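Local coordinates for protein glutathione S-transferase (Ceriporiopsis subvermispora, PDB 6J3E) that binds glutathione and, as a serine-type glutathione S-transferase, probably couples the thiol of this peptide to electrophilic compounds, at residues 144-148 with 149-153; 41-45 with 46-50; 117-121 with 122-126. All coordinates share one frame; numbering follows the deposited sequence.

All three contacts are local, made between residues close in sequence. Interaction 1 lies at the surface on helix 141-153, where salt bridges four residues apart accompany packing of Arg-151 on the Phe-147 ring. Interaction 2 is partly buried and turns the chain from strand 38-42 into helix 48-55 with backbone hydrogen bonds and apolar side chains. These two touch across the boundary between the thioredoxin-like and helical domains, Phe-146 and Phe-147 packing on Tyr-45 and Pro-46. Interaction 3, nearer the chain centre on helix 109-136, shares the helical domain with interaction 1 without touching it; half its touching residues are buried, it is mainly apolar apart from one charged pair, and it meets the second subunit.

Interaction 1 of 3, residues 144-148 with 149-153; sequences EEFFR and RTREE. With EDO (1,2-ethanediol), chain G.
On helix 141-153 of the glutathione S-transferase C-terminal domain, the side chain of Arg-151, a glutathione-binding residue, crosses the ring of Phe-147 one turn earlier. Arg-151 CD sits over the middle of that ring, 3.8 Å from its centroid in a CH-pi contact, and NE runs on above the same face to 3.4 Å from Phe-147 CE1. A bend at chi2 (57°) lays the chain down in this way, with the guanidinium plane inclined 27° to the ring. The rotation of the group is further set by NH1, which donates within the guanidinium plane to Thr-150 OG1 at 3.1 Å. That hydroxyl donates to Phe-146 O at 2.9 Å, so the carbonyl oxygen is gripped twice, by Thr-150 N and OG1 from opposite faces of its plane. Thr-150 CG2 meanwhile stands over one face of the Phe-146 ring, toward its rim. This side of the helix looks toward the glutathione site between the domains: Tyr-45 meets Phe-147 edge-to-face, and Tyr-68, which also binds glutathione, is close to Arg-151. In this chain, which carries no glutathione, Arg-151 NH2 makes a weak hydrogen bond to O1 of a 1,2-ethanediol molecule, probably from the crystallisation liquor. Elsewhere charges pair four residues apart. Arg-149 takes the carboxylate of Glu-145 side-on, NE to OE1 at 3.2 Å and NH2 to OE2 at 3.1 Å, both on the syn side. Glu-144, Arg-148 and Glu-152 form a salt-bridge network, Arg-148 NH1 to Glu-152 OE1 and NE to Glu-144 OE1 each 2.7 Å, and Arg-148 NH2 adds a third acid, Glu-161.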
loop_
_atom_site.group_PDB
_atom_site.type_symbol
_atom_site.label_atom_id
_atom_site.label_comp_id
_atom_site.label_asym_id
_atom_site.label_seq_id
_atom_site.Cartn_x
_atom_site.Cartn_y
_atom_site.Cartn_z
ATOM N N GLU A 144 -22.478 -22.045 6.325
ATOM C CA GLU A 144 -21.894 -22.045 7.666
ATOM C C GLU A 144 -21.029 -23.278 7.890
ATOM O O GLU A 144 -19.926 -23.177 8.436
ATOM C CB GLU A 144 -22.992 -21.960 8.728
ATOM C CG GLU A 144 -22.487 -21.664 10.136
ATOM C CD GLU A 144 -21.886 -22.879 10.838
ATOM O OE1 GLU A 144 -21.060 -22.672 11.764
ATOM O OE2 GLU A 144 -22.244 -24.035 10.472
ATOM N N GLU A 145 -21.520 -24.458 7.499
ATOM C CA GLU A 145 -20.696 -25.660 7.606
ATOM C C GLU A 145 -19.377 -25.471 6.864
ATOM O O GLU A 145 -18.293 -25.730 7.409
ATOM C CB GLU A 145 -21.469 -26.874 7.064
ATOM C CG GLU A 145 -20.762 -28.239 7.223
ATOM C CD GLU A 145 -19.678 -28.510 6.165
ATOM O OE1 GLU A 145 -18.637 -29.102 6.527
ATOM O OE2 GLU A 145 -19.855 -28.142 4.977
ATOM N N PHE A 146 -19.454 -24.970 5.626
ATOM C CA PHE A 146 -18.263 -24.764 4.812
ATOM C C PHE A 146 -17.361 -23.677 5.398
ATOM O O PHE A 146 -16.136 -23.838 5.471
ATOM C CB PHE A 146 -18.688 -24.402 3.389
ATOM C CG PHE A 146 -17.539 -24.199 2.440
ATOM C CD1 PHE A 146 -16.876 -22.982 2.381
ATOM C CD2 PHE A 146 -17.137 -25.225 1.585
ATOM C CE1 PHE A 146 -15.824 -22.790 1.496
ATOM C CE2 PHE A 146 -16.083 -25.042 0.700
ATOM C CZ PHE A 146 -15.431 -23.813 0.645
ATOM N N PHE A 147 -17.944 -22.544 5.779
ATOM C CA PHE A 147 -17.138 -21.414 6.235
ATOM C C PHE A 147 -16.432 -21.735 7.546
ATOM O O PHE A 147 -15.221 -21.510 7.694
ATOM C CB PHE A 147 -18.028 -20.184 6.393
ATOM C CG PHE A 147 -17.272 -18.913 6.584
ATOM C CD1 PHE A 147 -16.920 -18.142 5.499
ATOM C CD2 PHE A 147 -16.918 -18.476 7.864
ATOM C CE1 PHE A 147 -16.210 -16.956 5.673
ATOM C CE2 PHE A 147 -16.219 -17.293 8.038
ATOM C CZ PHE A 147 -15.868 -16.534 6.933
ATOM N N ARG A 148 -17.174 -22.274 8.510
ATOM C CA ARG A 148 -16.576 -22.583 9.799
ATOM C C ARG A 148 -15.435 -23.590 9.653
ATOM O O ARG A 148 -14.351 -23.396 10.225
ATOM C CB ARG A 148 -17.656 -23.092 10.751
ATOM C CG ARG A 148 -17.108 -23.485 12.090
ATOM C CD ARG A 148 -18.155 -24.126 12.974
ATOM N NE ARG A 148 -19.093 -23.165 13.543
ATOM C CZ ARG A 148 -18.820 -22.423 14.618
ATOM N NH1 ARG A 148 -17.630 -22.514 15.224
ATOM N NH2 ARG A 148 -19.735 -21.586 15.092
ATOM N N ARG A 149 -15.645 -24.647 8.853
ATOM C CA ARG A 149 -14.659 -25.724 8.745
ATOM C C ARG A 149 -13.360 -25.219 8.143
ATOM O O ARG A 149 -12.273 -25.457 8.685
ATOM C CB ARG A 149 -15.213 -26.873 7.893
ATOM C CG ARG A 149 -14.294 -28.104 7.844
ATOM C CD ARG A 149 -14.291 -28.799 6.485
ATOM N NE ARG A 149 -15.588 -28.720 5.811
ATOM C CZ ARG A 149 -15.732 -28.413 4.524
ATOM N NH1 ARG A 149 -14.649 -28.156 3.795
ATOM N NH2 ARG A 149 -16.946 -28.340 3.972
ATOM N N THR A 150 -13.459 -24.528 7.003
ATOM C CA THR A 150 -12.268 -24.057 6.306
ATOM C C THR A 150 -11.554 -22.961 7.094
ATOM O O THR A 150 -10.320 -22.970 7.194
ATOM C CB THR A 150 -12.641 -23.563 4.900
ATOM O OG1 THR A 150 -13.603 -22.502 4.981
ATOM C CG2 THR A 150 -13.233 -24.686 4.077
ATOM N N ARG A 151 -12.308 -22.011 7.663
ATOM C CA ARG A 151 -11.678 -20.902 8.374
ATOM C C ARG A 151 -11.020 -21.374 9.660
ATOM O O ARG A 151 -9.906 -20.941 9.983
ATOM C CB ARG A 151 -12.697 -19.798 8.657
ATOM C CG ARG A 151 -12.808 -18.729 7.519
ATOM C CD ARG A 151 -13.170 -19.330 6.149
ATOM N NE ARG A 151 -13.200 -18.330 5.082
ATOM C CZ ARG A 151 -13.343 -18.597 3.783
ATOM N NH1 ARG A 151 -13.460 -19.842 3.362
ATOM N NH2 ARG A 151 -13.368 -17.615 2.904
ATOM N N GLU A 152 -11.673 -22.278 10.399
ATOM C CA GLU A 152 -11.056 -22.805 11.618
ATOM C C GLU A 152 -9.798 -23.609 11.300
ATOM O O GLU A 152 -8.779 -23.483 11.989
ATOM C CB GLU A 152 -12.053 -23.659 12.403
ATOM C CG GLU A 152 -13.031 -22.848 13.259
ATOM C CD GLU A 152 -14.057 -23.705 13.999
ATOM O OE1 GLU A 152 -15.131 -23.167 14.352
ATOM O OE2 GLU A 152 -13.788 -24.907 14.241
ATOM N N GLU A 153 -9.846 -24.437 10.254
ATOM C CA GLU A 153 -8.664 -25.202 9.878
ATOM C C GLU A 153 -7.514 -24.278 9.510
ATOM O O GLU A 153 -6.384 -24.452 9.980
ATOM C CB GLU A 153 -8.971 -26.137 8.712
ATOM C CG GLU A 153 -7.748 -26.935 8.316
ATOM C CD GLU A 153 -7.881 -27.601 6.973
ATOM O OE1 GLU A 153 -8.805 -27.225 6.213
ATOM O OE2 GLU A 153 -7.060 -28.503 6.687
HETATM C C1 EDO G . -14.458 -13.810 3.440
HETATM O O1 EDO G . -14.722 -14.709 2.332
HETATM C C2 EDO G . -14.334 -12.356 2.988
HETATM O O2 EDO G . -13.958 -11.596 4.138
#

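Interaction 2 of 3, residues 41-45 with 46-50; sequences IWVEY and PDIAS
Ile-48 folds back over the turn that precedes it, resting against Val-43 and Tyr-45. Its CB lies 3.4 Å from Tyr-45 O. CG1, anti to the carbonyl carbon of Ile-48 (chi1 -73°), is thereby carried toward the chain before the turn, where it lies against the carbonyl oxygens of Tyr-45 (3.4 Å) and Glu-44 (3.5 Å) and meets Val-43 CG1 at 3.9 Å. At the tip, CD1 is 3.6 Å from Tyr-45 O and 3.8 Å from Tyr-45 CD1, the two side chains running alongside each other in the same direction. A glycine here would probably open a gap between Val-43 and Tyr-45 and let the tyrosine ring shift more easily. Two successive backbone hydrogen bonds close the turn beneath: Asp-47 N to Glu-44 O at 3.0 Å and Ile-48 N to Tyr-45 O at 3.2 Å. The acidic ends of Glu-44 and Asp-47 have partners near the start of helix 141-153: Glu-44 bonds to Ser-143 and Asn-140, and Asp-47 forms a salt bridge with Arg-142. Val-43 also packs near the glutathione-binding Leu-71. Such a tight turn links strand 38-42 to helix 48-55, the second strand and second helix of the thioredoxin-like domain of glutathione S-transferases.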
loop_
_atom_site.group_PDB
_atom_site.type_symbol
_atom_site.label_atom_id
_atom_site.label_comp_id
_atom_site.label_asym_id
_atom_site.label_seq_id
_atom_site.Cartn_x
_atom_site.Cartn_y
_atom_site.Cartn_z
ATOM N N ILE A 41 -27.422 -13.217 -8.624
ATOM C CA ILE A 41 -27.536 -14.665 -8.502
ATOM C C ILE A 41 -26.856 -15.085 -7.196
ATOM O O ILE A 41 -25.636 -14.928 -7.049
ATOM C CB ILE A 41 -26.908 -15.385 -9.701
ATOM C CG1 ILE A 41 -27.576 -14.936 -10.997
ATOM C CG2 ILE A 41 -27.031 -16.862 -9.510
ATOM C CD1 ILE A 41 -27.224 -15.753 -12.207
ATOM N N TRP A 42 -27.637 -15.644 -6.267
ATOM C CA TRP A 42 -27.175 -15.937 -4.911
ATOM C C TRP A 42 -26.542 -17.322 -4.856
ATOM O O TRP A 42 -27.186 -18.320 -5.195
ATOM C CB TRP A 42 -28.337 -15.819 -3.923
ATOM C CG TRP A 42 -28.888 -14.399 -3.881
ATOM C CD1 TRP A 42 -30.026 -13.930 -4.490
ATOM C CD2 TRP A 42 -28.281 -13.264 -3.248
ATOM N NE1 TRP A 42 -30.173 -12.582 -4.247
ATOM C CE2 TRP A 42 -29.117 -12.153 -3.487
ATOM C CE3 TRP A 42 -27.121 -13.085 -2.494
ATOM C CZ2 TRP A 42 -28.824 -10.889 -2.997
ATOM C CZ3 TRP A 42 -26.840 -11.831 -1.995
ATOM C CH2 TRP A 42 -27.685 -10.750 -2.249
ATOM N N VAL A 43 -25.286 -17.383 -4.410
ATOM C CA VAL A 43 -24.506 -18.615 -4.432
ATOM C C VAL A 43 -23.949 -18.895 -3.044
ATOM O O VAL A 43 -23.302 -18.033 -2.438
ATOM C CB VAL A 43 -23.372 -18.544 -5.472
ATOM C CG1 VAL A 43 -22.482 -19.783 -5.376
ATOM C CG2 VAL A 43 -23.964 -18.393 -6.880
ATOM N N GLU A 44 -24.197 -20.101 -2.540
ATOM C CA GLU A 44 -23.661 -20.479 -1.243
ATOM C C GLU A 44 -22.163 -20.723 -1.357
ATOM O O GLU A 44 -21.654 -21.125 -2.409
ATOM C CB GLU A 44 -24.363 -21.727 -0.707
ATOM C CG GLU A 44 -25.851 -21.556 -0.426
ATOM C CD GLU A 44 -26.151 -20.615 0.737
ATOM O OE1 GLU A 44 -25.250 -20.367 1.568
ATOM O OE2 GLU A 44 -27.298 -20.115 0.814
ATOM N N TYR A 45 -21.461 -20.468 -0.252
ATOM C CA TYR A 45 -20.013 -20.657 -0.186
ATOM C C TYR A 45 -19.541 -21.971 -0.789
ATOM O O TYR A 45 -18.618 -21.944 -1.619
ATOM C CB TYR A 45 -19.543 -20.532 1.272
ATOM C CG TYR A 45 -18.818 -19.242 1.559
ATOM C CD1 TYR A 45 -17.533 -19.021 1.063
ATOM C CD2 TYR A 45 -19.417 -18.233 2.307
ATOM C CE1 TYR A 45 -16.859 -17.836 1.317
ATOM C CE2 TYR A 45 -18.751 -17.034 2.562
ATOM C CZ TYR A 45 -17.471 -16.846 2.071
ATOM O OH TYR A 45 -16.798 -15.663 2.313
ATOM N N PRO A 46 -20.112 -23.132 -0.449
ATOM C CA PRO A 46 -19.543 -24.388 -0.962
ATOM C C PRO A 46 -19.803 -24.626 -2.455
ATOM O O PRO A 46 -19.135 -25.485 -3.048
ATOM C CB PRO A 46 -20.208 -25.456 -0.085
ATOM C CG PRO A 46 -21.489 -24.826 0.371
ATOM C CD PRO A 46 -21.258 -23.361 0.458
ATOM N N ASP A 47 -20.728 -23.892 -3.073
ATOM C CA ASP A 47 -21.002 -24.011 -4.495
ATOM C C ASP A 47 -20.196 -23.038 -5.332
ATOM O O ASP A 47 -20.314 -23.066 -6.561
ATOM C CB ASP A 47 -22.489 -23.776 -4.799
ATOM C CG ASP A 47 -23.413 -24.524 -3.856
ATOM O OD1 ASP A 47 -23.065 -25.643 -3.425
ATOM O OD2 ASP A 47 -24.493 -23.974 -3.540
ATOM N N ILE A 48 -19.393 -22.178 -4.708
ATOM C CA ILE A 48 -18.770 -21.089 -5.453
ATOM C C ILE A 48 -17.868 -21.650 -6.546
ATOM O O ILE A 48 -17.958 -21.257 -7.716
ATOM C CB ILE A 48 -18.005 -20.155 -4.501
ATOM C CG1 ILE A 48 -18.990 -19.316 -3.691
ATOM C CG2 ILE A 48 -17.086 -19.247 -5.267
ATOM C CD1 ILE A 48 -18.331 -18.455 -2.617
ATOM N N ALA A 49 -16.998 -22.587 -6.180
ATOM C CA ALA A 49 -16.134 -23.226 -7.161
ATOM C C ALA A 49 -16.962 -23.823 -8.294
ATOM O O ALA A 49 -16.729 -23.541 -9.481
ATOM C CB ALA A 49 -15.288 -24.295 -6.471
ATOM N N SER A 50 -17.989 -24.595 -7.928
ATOM C CA SER A 50 -18.813 -25.284 -8.910
ATOM C C SER A 50 -19.477 -24.310 -9.874
ATOM O O SER A 50 -19.536 -24.561 -11.081
ATOM C CB SER A 50 -19.858 -26.125 -8.188
ATOM O OG SER A 50 -20.490 -26.992 -9.096
#

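Interaction 3 of 3, residues 117-121 with 122-126; sequences FAFSE and AIVRA
Phe-119 packs against Ile-123 and Val-124 along helix 109-136, and with Ala-122 and Glu-121 it carries most of this contact. Its ring, CG anti to the backbone N (chi1 180°), leans along the helix so that Ile-123 CG1 lies over one face, offset toward the rim and 4.0 Å from the centroid, a CH-pi contact. Ile-123 CG2 adds to this at 3.8 Å from Phe-119 CZ, and Val-124 CG2 approaches Phe-119 CE1 obliquely at 3.9 Å. Ala-122 is held by its backbone, N bonding to Ala-118 O at 2.8 Å, with its CB 3.3 Å from that same oxygen. Ile-123 N bonds likewise to Phe-119 O at 2.8 Å, but the next bond, Val-124 N to Ser-120 O, is weak, in keeping with a wider pi-type turn at 122-124. Glu-121 reaches over toward Arg-125, a salt bridge whose details are doubtful because OE1 and NH2 are modelled too close together. Phe-119 and Ile-123 face inward, packing on Ile-185 of helix 169-189, whereas Ala-118, Glu-121 and Ala-122 meet Phe-117 of the second subunit. One helix thus serves both the interior of the all-helical C-terminal domain and the interface of the glutathione S-transferase dimer.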
loop_
_atom_site.group_PDB
_atom_site.type_symbol
_atom_site.label_atom_id
_atom_site.label_comp_id
_atom_site.label_asym_id
_atom_site.label_seq_id
_atom_site.Cartn_x
_atom_site.Cartn_y
_atom_site.Cartn_z
ATOM N N PHE A 117 -3.133 -3.298 -2.179
ATOM C CA PHE A 117 -2.190 -3.934 -1.267
ATOM C C PHE A 117 -2.144 -3.223 0.083
ATOM O O PHE A 117 -2.336 -3.860 1.126
ATOM C CB PHE A 117 -0.804 -3.971 -1.888
ATOM C CG PHE A 117 0.214 -4.635 -1.025
ATOM C CD1 PHE A 117 0.114 -5.976 -0.723
ATOM C CD2 PHE A 117 1.274 -3.923 -0.508
ATOM C CE1 PHE A 117 1.052 -6.590 0.082
ATOM C CE2 PHE A 117 2.227 -4.540 0.288
ATOM C CZ PHE A 117 2.115 -5.871 0.578
ATOM N N ALA A 118 -1.892 -1.904 0.080
ATOM C CA ALA A 118 -1.789 -1.152 1.330
ATOM C C ALA A 118 -3.026 -1.354 2.183
ATOM O O ALA A 118 -2.938 -1.571 3.401
ATOM C CB ALA A 118 -1.592 0.339 1.051
ATOM N N PHE A 119 -4.196 -1.295 1.540
ATOM C CA PHE A 119 -5.449 -1.478 2.249
ATOM C C PHE A 119 -5.550 -2.883 2.829
ATOM O O PHE A 119 -5.979 -3.061 3.975
ATOM C CB PHE A 119 -6.612 -1.188 1.297
ATOM C CG PHE A 119 -7.961 -1.351 1.928
ATOM C CD1 PHE A 119 -8.585 -2.587 1.956
ATOM C CD2 PHE A 119 -8.601 -0.272 2.514
ATOM C CE1 PHE A 119 -9.833 -2.742 2.553
ATOM C CE2 PHE A 119 -9.839 -0.411 3.110
ATOM C CZ PHE A 119 -10.462 -1.646 3.126
ATOM N N SER A 120 -5.190 -3.899 2.040
ATOM C CA SER A 120 -5.233 -5.266 2.550
ATOM C C SER A 120 -4.291 -5.427 3.728
ATOM O O SER A 120 -4.638 -6.055 4.733
ATOM C CB SER A 120 -4.881 -6.264 1.443
ATOM O OG SER A 120 -5.967 -6.453 0.546
ATOM N N GLU A 121 -3.091 -4.867 3.625
ATOM C CA GLU A 121 -2.161 -4.945 4.741
ATOM C C GLU A 121 -2.681 -4.189 5.955
ATOM O O GLU A 121 -2.560 -4.676 7.079
ATOM C CB GLU A 121 -0.792 -4.411 4.332
ATOM C CG GLU A 121 0.054 -5.462 3.655
ATOM C CD GLU A 121 -0.041 -6.803 4.357
ATOM O OE1 GLU A 121 0.337 -6.877 5.548
ATOM O OE2 GLU A 121 -0.501 -7.773 3.717
ATOM N N ALA A 122 -3.266 -3.003 5.758
ATOM C CA ALA A 122 -3.644 -2.190 6.911
ATOM C C ALA A 122 -4.975 -2.607 7.536
ATOM O O ALA A 122 -5.133 -2.496 8.755
ATOM C CB ALA A 122 -3.711 -0.712 6.531
ATOM N N ILE A 123 -5.939 -3.067 6.745
ATOM C CA ILE A 123 -7.316 -3.260 7.202
ATOM C C ILE A 123 -7.677 -4.737 7.275
ATOM O O ILE A 123 -8.030 -5.249 8.341
ATOM C CB ILE A 123 -8.311 -2.494 6.301
ATOM C CG1 ILE A 123 -8.012 -0.991 6.297
ATOM C CG2 ILE A 123 -9.731 -2.768 6.706
ATOM C CD1 ILE A 123 -7.616 -0.448 7.652
ATOM N N VAL A 124 -7.580 -5.443 6.149
ATOM C CA VAL A 124 -8.307 -6.695 5.970
ATOM C C VAL A 124 -7.895 -7.716 7.011
ATOM O O VAL A 124 -8.748 -8.400 7.595
ATOM C CB VAL A 124 -8.104 -7.231 4.543
ATOM C CG1 VAL A 124 -8.549 -8.692 4.446
ATOM C CG2 VAL A 124 -8.874 -6.385 3.557
ATOM N N ARG A 125 -6.592 -7.836 7.277
ATOM C CA ARG A 125 -6.156 -8.810 8.271
ATOM C C ARG A 125 -6.463 -8.362 9.693
ATOM O O ARG A 125 -6.590 -9.211 10.578
ATOM C CB ARG A 125 -4.671 -9.091 8.122
ATOM C CG ARG A 125 -4.228 -9.104 6.690
ATOM C CD ARG A 125 -2.779 -8.698 6.595
ATOM N NE ARG A 125 -1.914 -9.651 7.285
ATOM C CZ ARG A 125 -0.641 -9.411 7.570
ATOM N NH1 ARG A 125 0.093 -10.322 8.203
ATOM N NH2 ARG A 125 -0.101 -8.241 7.237
ATOM N N ALA A 126 -6.589 -7.052 9.930
ATOM C CA ALA A 126 -6.999 -6.577 11.249
ATOM C C ALA A 126 -8.462 -6.903 11.518
ATOM O O ALA A 126 -8.826 -7.245 12.645
ATOM C CB ALA A 126 -6.752 -5.072 11.371
#